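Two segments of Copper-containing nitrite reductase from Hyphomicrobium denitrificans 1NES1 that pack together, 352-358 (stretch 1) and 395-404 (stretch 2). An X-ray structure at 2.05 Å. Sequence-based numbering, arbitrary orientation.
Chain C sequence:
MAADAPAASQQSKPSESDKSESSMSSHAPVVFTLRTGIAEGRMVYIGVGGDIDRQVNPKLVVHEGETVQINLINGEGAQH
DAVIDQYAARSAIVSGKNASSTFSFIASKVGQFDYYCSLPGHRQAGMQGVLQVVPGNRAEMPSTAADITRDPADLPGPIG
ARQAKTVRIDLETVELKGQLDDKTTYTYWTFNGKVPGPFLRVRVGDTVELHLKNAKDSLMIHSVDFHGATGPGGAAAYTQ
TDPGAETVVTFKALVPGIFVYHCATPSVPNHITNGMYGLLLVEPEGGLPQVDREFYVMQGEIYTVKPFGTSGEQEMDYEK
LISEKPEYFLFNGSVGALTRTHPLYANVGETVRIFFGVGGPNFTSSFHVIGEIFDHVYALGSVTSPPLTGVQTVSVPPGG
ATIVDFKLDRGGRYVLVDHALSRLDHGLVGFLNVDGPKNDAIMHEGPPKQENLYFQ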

# COMPACT_ATOMS: atom_id res chain seq x y z
N VAL C 352 -50.74 -11.49 24.53
CA VAL C 352 -49.63 -10.51 24.61
C VAL C 352 -49.73 -9.59 23.40
O VAL C 352 -49.95 -10.11 22.27
CB VAL C 352 -48.29 -11.24 24.66
CG1 VAL C 352 -47.12 -10.27 24.52
CG2 VAL C 352 -48.16 -12.07 25.93
N ARG C 353 -49.61 -8.28 23.62
CA ARG C 353 -49.47 -7.30 22.52
C ARG C 353 -48.06 -6.69 22.58
O ARG C 353 -47.67 -6.20 23.67
CB ARG C 353 -50.53 -6.19 22.57
CG ARG C 353 -50.19 -5.02 21.66
CD ARG C 353 -51.36 -4.14 21.32
NE ARG C 353 -52.11 -3.83 22.51
CZ ARG C 353 -53.41 -4.06 22.67
NH1 ARG C 353 -53.97 -3.74 23.82
NH2 ARG C 353 -54.14 -4.57 21.70
N ILE C 354 -47.35 -6.67 21.46
CA ILE C 354 -46.07 -5.92 21.29
C ILE C 354 -46.31 -4.73 20.37
O ILE C 354 -46.68 -4.95 19.19
CB ILE C 354 -44.95 -6.83 20.77
CG1 ILE C 354 -44.77 -8.09 21.63
CG2 ILE C 354 -43.66 -6.04 20.63
CD1 ILE C 354 -43.81 -9.10 21.08
N PHE C 355 -46.17 -3.51 20.90
CA PHE C 355 -45.95 -2.28 20.10
C PHE C 355 -44.49 -2.27 19.63
O PHE C 355 -43.58 -2.10 20.47
CB PHE C 355 -46.25 -1.03 20.92
CG PHE C 355 -47.65 -0.95 21.44
CD1 PHE C 355 -48.69 -0.60 20.61
CD2 PHE C 355 -47.92 -1.23 22.76
CE1 PHE C 355 -49.99 -0.54 21.09
CE2 PHE C 355 -49.22 -1.16 23.24
CZ PHE C 355 -50.25 -0.81 22.41
N PHE C 356 -44.28 -2.50 18.33
CA PHE C 356 -42.94 -2.65 17.70
C PHE C 356 -42.76 -1.56 16.65
O PHE C 356 -43.53 -1.53 15.68
CB PHE C 356 -42.76 -4.02 17.05
CG PHE C 356 -41.41 -4.17 16.39
CD1 PHE C 356 -40.26 -4.32 17.14
CD2 PHE C 356 -41.30 -4.12 15.01
CE1 PHE C 356 -39.03 -4.44 16.52
CE2 PHE C 356 -40.06 -4.24 14.39
CZ PHE C 356 -38.93 -4.39 15.14
N GLY C 357 -41.73 -0.74 16.83
CA GLY C 357 -41.38 0.32 15.87
C GLY C 357 -39.91 0.30 15.52
O GLY C 357 -39.10 -0.16 16.34
N VAL C 358 -39.57 0.79 14.34
CA VAL C 358 -38.16 0.91 13.87
C VAL C 358 -37.82 2.39 13.83
O VAL C 358 -38.33 3.10 12.93
CB VAL C 358 -37.99 0.24 12.50
CG1 VAL C 358 -36.55 0.28 12.05
CG2 VAL C 358 -38.49 -1.20 12.52
N SER C 395 -42.52 -7.19 7.78
CA SER C 395 -41.64 -6.05 7.40
C SER C 395 -42.13 -4.77 8.08
O SER C 395 -43.28 -4.41 7.84
CB SER C 395 -41.60 -5.84 5.91
OG SER C 395 -41.08 -6.97 5.25
N VAL C 396 -41.29 -4.11 8.86
CA VAL C 396 -41.56 -2.78 9.47
C VAL C 396 -40.46 -1.84 8.98
O VAL C 396 -39.28 -2.05 9.25
CB VAL C 396 -41.58 -2.86 11.01
CG1 VAL C 396 -41.98 -1.54 11.64
CG2 VAL C 396 -42.46 -3.99 11.50
N PRO C 397 -40.81 -0.77 8.24
CA PRO C 397 -39.80 0.14 7.72
C PRO C 397 -39.29 1.06 8.82
O PRO C 397 -39.92 1.21 9.86
CB PRO C 397 -40.55 0.94 6.66
CG PRO C 397 -41.99 0.97 7.17
CD PRO C 397 -42.18 -0.35 7.90
N PRO C 398 -38.13 1.71 8.61
CA PRO C 398 -37.73 2.81 9.48
C PRO C 398 -38.79 3.92 9.40
O PRO C 398 -39.28 4.15 8.32
CB PRO C 398 -36.40 3.28 8.87
CG PRO C 398 -36.49 2.83 7.42
CD PRO C 398 -37.20 1.49 7.49
N GLY C 399 -39.09 4.57 10.52
CA GLY C 399 -40.20 5.55 10.62
C GLY C 399 -41.56 4.87 10.49
O GLY C 399 -42.58 5.57 10.25
N GLY C 400 -41.57 3.55 10.63
CA GLY C 400 -42.78 2.72 10.69
C GLY C 400 -42.87 2.00 12.03
O GLY C 400 -41.84 1.84 12.75
N ALA C 401 -44.09 1.60 12.37
CA ALA C 401 -44.41 0.79 13.56
C ALA C 401 -45.59 -0.10 13.20
O ALA C 401 -46.20 0.13 12.16
CB ALA C 401 -44.71 1.66 14.75
N THR C 402 -45.81 -1.12 14.01
CA THR C 402 -46.90 -2.10 13.90
C THR C 402 -47.32 -2.52 15.31
O THR C 402 -46.67 -2.08 16.30
CB THR C 402 -46.52 -3.31 13.04
OG1 THR C 402 -47.70 -4.07 12.73
CG2 THR C 402 -45.54 -4.24 13.72
N ILE C 403 -48.39 -3.29 15.36
CA ILE C 403 -48.88 -3.98 16.58
C ILE C 403 -49.02 -5.45 16.19
O ILE C 403 -49.58 -5.72 15.13
CB ILE C 403 -50.22 -3.37 17.03
CG1 ILE C 403 -50.03 -1.92 17.47
CG2 ILE C 403 -50.86 -4.23 18.10
CD1 ILE C 403 -51.32 -1.15 17.63
N VAL C 404 -48.47 -6.33 17.01
CA VAL C 404 -48.72 -7.79 16.88
C VAL C 404 -49.30 -8.25 18.22
O VAL C 404 -48.91 -7.68 19.25
CB VAL C 404 -47.45 -8.57 16.51
CG1 VAL C 404 -46.89 -8.13 15.16
CG2 VAL C 404 -46.39 -8.48 17.60

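Residues 352-358 form one strand, and the strand that follows the type II turn from Pro397 to Gly400 runs antiparallel beside it (161° between their directions). Ile354 and Val404 form a hydrogen-bonded pair, with Ile354 N to Val404 O at 2.9 Å and Val404 N to Ile354 O at 3.1 Å. Phe356 and Thr402 form the next, with Thr402 N to Phe356 O at 2.9 Å and Phe356 N to Thr402 O at 3.2 Å. Between these rungs Ile403 CA lies 3.5 Å from Ile354 O in a CA-H...O contact, and beyond the first pair Arg353 CA makes another, 3.3 Å from Val404 O.

Alternation along the strands sorts the side chains onto two faces. Ile354, Phe356, Val358, Thr402 and Val404 share one. Ile354 (m, t) and Val404 (m) meet there directly across their pair, Ile354 CB lying 3.9 Å from Val404 CG2. Phe356 takes chi1 t and chi2 73°, which places the edge of its ring against two methyls: Phe356 CD2 is 3.7 Å from Val396 CG2, and Thr402 CG2 also lies near the ring plane. Thr402, at chi1 -168°, offers this methyl to the contact while its OG1 is hydrogen-bonded elsewhere in the structure. Val396, also t, points toward the first strand and serves two neighbours, since its CG1 is 3.6 Å from Val358 CG2. Val358, again t, is the most extensively covered residue of the contact; its CB approaches Pro397 O to 3.4 Å, so its side chain packs on turn backbone as well as on Val396.

The other face carries Phe355, Ile403 and Ala401. Phe355 (chi1 -60°, chi2 -77°) starts out along this face, but its end comes nearer the second strand, bringing Phe355 CD1 within 3.7 Å of Ile403 CG1 in an oblique approach. Ile403 (m, t) also touches the aliphatic part of Arg353, whose CD is 3.3 Å from Ile403 CG2; the guanidinium nitrogens of Arg353 are hydrogen-bonded elsewhere in the structure. Gly357 and Ala401 bring their CA atoms to 3.8 Å, a close approach in which a CB on Gly357 would sit a tight 3.4 Å from Ala401 CB.

At the turn, Gly400 N bonds Pro397 O at 3.0 Å, while Val358 N reaches Gly400 O at 3.0 Å and Gly399 N reaches Val358 O at 2.9 Å. Gly399 has a phi of 68°, a value that favours glycine. A CB on Gly400 would clash with Pro397 CG, 2.6 Å away.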